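Local coordinates for uncharacterized protein (Slackia heliotrinireducens DSM 20476, PDB 4S1P) that is a putative SGNH hydrolase of the GDSL-like lipase/acylhydrolase family, probably hydrolysing ester bonds in a substrate not yet identified, at residues W107-G112 and V117-S122. Sequence-based numbering, arbitrary orientation.
Sequences WPYRAG and VKLGMS
The phenol ring of Y109 is met obliquely by one methyl of L119. L119 CD1 stands 3.7 Å from Y109 CE2 and 4.1 Å from Y109 CD2, so the touch falls on one flank of the ring. The two side chains cross at about a right angle. Y109 CG lies anti to its own carbonyl carbon (chi1 -63°), which swings the ring out of the loop that follows strand 100-105 and sets that flank before the leucine. M126 of helix 123-141 and the loop residues H74 and V166 also touch the tyrosine, so its buried side chain is packed among them and L119 of the short helix 114-119. Its hydroxyl is hydrogen-bonded to S73 OG, which ties down the far end of the ring.

Where the loop leads into helix 114-119, CG2 of V117 lies 4.1 Å from the carbonyl O of G112, a loose, exposed approach. G120 is the first residue to leave helical angles, with positive phi and a Schellman motif; G120 N bonds to V117 O at 3.1 Å. S122 next serves as N-cap of helix 123-141, its OG accepting from D125 N.

No hydrogen bond joins 107-112 to 117-122; the two meet through a single apolar pair and one methyl-carbonyl approach, burying 112 Å² in all. The tyrosine side chain also comes within about 4 Å of an unidentified bound ligand and is close to, but not in contact with, S12, H167 and D164, which may form a catalytic triad. L119 thus packs against a residue that probably borders the active-site pocket; the contact is apolar and sets no direction, whereas the hydroxyl bond to S73 does.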
loop_
_atom_site.group_PDB
_atom_site.type_symbol
_atom_site.label_atom_id
_atom_site.label_comp_id
_atom_site.label_asym_id
_atom_site.label_seq_id
_atom_site.Cartn_x
_atom_site.Cartn_y
_atom_site.Cartn_z
ATOM N N TRP A 107 -3.608 7.336 2.545
ATOM C CA TRP A 107 -4.149 8.550 3.124
ATOM C C TRP A 107 -5.619 8.727 2.723
ATOM O O TRP A 107 -6.041 8.266 1.658
ATOM C CB TRP A 107 -3.306 9.756 2.635
ATOM C CG TRP A 107 -3.044 9.674 1.187
ATOM C CD1 TRP A 107 -3.864 10.086 0.186
ATOM C CD2 TRP A 107 -1.903 9.088 0.559
ATOM N NE1 TRP A 107 -3.319 9.782 -1.030
ATOM C CE2 TRP A 107 -2.113 9.158 -0.827
ATOM C CE3 TRP A 107 -0.734 8.457 1.036
ATOM C CZ2 TRP A 107 -1.200 8.654 -1.741
ATOM C CZ3 TRP A 107 0.157 7.955 0.121
ATOM C CH2 TRP A 107 -0.077 8.048 -1.243
ATOM N N PRO A 108 -6.389 9.453 3.546
ATOM C CA PRO A 108 -7.697 9.900 3.056
ATOM C C PRO A 108 -7.471 10.851 1.881
ATOM O O PRO A 108 -6.440 11.457 1.768
ATOM C CB PRO A 108 -8.290 10.675 4.254
ATOM C CG PRO A 108 -7.098 11.151 4.997
ATOM C CD PRO A 108 -6.049 10.077 4.838
ATOM N N TYR A 109 -8.462 10.967 1.029
ATOM C CA TYR A 109 -8.401 11.917 -0.057
ATOM C C TYR A 109 -8.441 13.351 0.491
ATOM O O TYR A 109 -8.919 13.609 1.581
ATOM C CB TYR A 109 -9.590 11.707 -0.963
ATOM C CG TYR A 109 -9.691 10.405 -1.658
ATOM C CD1 TYR A 109 -8.623 9.514 -1.698
ATOM C CD2 TYR A 109 -10.866 10.067 -2.345
ATOM C CE1 TYR A 109 -8.739 8.310 -2.379
ATOM C CE2 TYR A 109 -10.966 8.876 -3.051
ATOM C CZ TYR A 109 -9.900 8.004 -3.065
ATOM O OH TYR A 109 -10.034 6.828 -3.798
ATOM N N ARG A 110 -7.915 14.281 -0.289
ATOM C CA ARG A 110 -7.904 15.668 0.131
ATOM C C ARG A 110 -9.315 16.214 0.327
ATOM O O ARG A 110 -10.198 15.998 -0.489
ATOM C CB ARG A 110 -7.121 16.504 -0.866
ATOM C CG ARG A 110 -7.070 17.948 -0.448
ATOM C CD ARG A 110 -6.075 18.744 -1.234
ATOM N NE ARG A 110 -5.910 20.085 -0.685
ATOM C CZ ARG A 110 -4.969 20.926 -1.097
ATOM N NH1 ARG A 110 -4.167 20.571 -2.079
ATOM N NH2 ARG A 110 -4.855 22.130 -0.550
ATOM N N ALA A 111 -9.537 16.888 1.460
ATOM C CA ALA A 111 -10.860 17.419 1.743
ATOM C C ALA A 111 -11.317 18.329 0.596
ATOM O O ALA A 111 -10.561 19.167 0.079
ATOM C CB ALA A 111 -10.871 18.165 3.048
ATOM N N GLY A 112 -12.554 18.127 0.194
ATOM C CA GLY A 112 -13.140 18.915 -0.870
ATOM C C GLY A 112 -12.909 18.435 -2.285
ATOM O O GLY A 112 -13.501 18.988 -3.199
ATOM N N VAL A 117 -16.035 13.889 -3.017
ATOM C CA VAL A 117 -17.430 14.276 -3.188
ATOM C C VAL A 117 -18.249 13.133 -3.771
ATOM O O VAL A 117 -19.371 12.841 -3.271
ATOM C CB VAL A 117 -17.558 15.526 -4.080
ATOM C CG1 VAL A 117 -19.027 15.821 -4.437
ATOM C CG2 VAL A 117 -16.876 16.707 -3.413
ATOM N N LYS A 118 -17.705 12.504 -4.821
ATOM C CA LYS A 118 -18.389 11.416 -5.510
ATOM C C LYS A 118 -18.665 10.218 -4.594
ATOM O O LYS A 118 -19.670 9.520 -4.765
ATOM C CB LYS A 118 -17.579 10.993 -6.736
ATOM C CG LYS A 118 -17.637 12.002 -7.882
ATOM C CD LYS A 118 -16.828 11.557 -9.103
ATOM C CE LYS A 118 -15.523 12.338 -9.252
ATOM N NZ LYS A 118 -14.606 11.772 -10.279
ATOM N N LEU A 119 -17.776 9.974 -3.646
ATOM C CA LEU A 119 -17.938 8.852 -2.698
ATOM C C LEU A 119 -19.044 9.067 -1.682
ATOM O O LEU A 119 -19.478 8.101 -1.037
ATOM C CB LEU A 119 -16.648 8.572 -1.918
ATOM C CG LEU A 119 -15.506 7.949 -2.686
ATOM C CD1 LEU A 119 -14.286 7.881 -1.781
ATOM C CD2 LEU A 119 -15.884 6.564 -3.198
ATOM N N GLY A 120 -19.474 10.321 -1.484
ATOM C CA GLY A 120 -20.532 10.576 -0.494
ATOM C C GLY A 120 -20.082 10.248 0.914
ATOM O O GLY A 120 -20.811 9.679 1.727
HETATM N N MSE A 121 -18.830 10.583 1.172
HETATM C CA MSE A 121 -18.222 10.350 2.453
HETATM C C MSE A 121 -17.545 11.615 2.902
HETATM O O MSE A 121 -16.877 12.303 2.106
HETATM C CB MSE A 121 -17.157 9.271 2.226
HETATM C CG MSE A 121 -16.708 8.678 3.537
HETATM SE SE MSE A 121 -15.618 7.062 3.234
HETATM C CE MSE A 121 -17.009 5.743 2.875
ATOM N N SER A 122 -17.706 11.972 4.183
ATOM C CA SER A 122 -16.976 13.139 4.673
ATOM C C SER A 122 -15.486 12.855 4.812
ATOM O O SER A 122 -15.065 11.689 4.886
ATOM C CB SER A 122 -17.539 13.608 6.021
ATOM O OG SER A 122 -17.142 12.736 7.059
#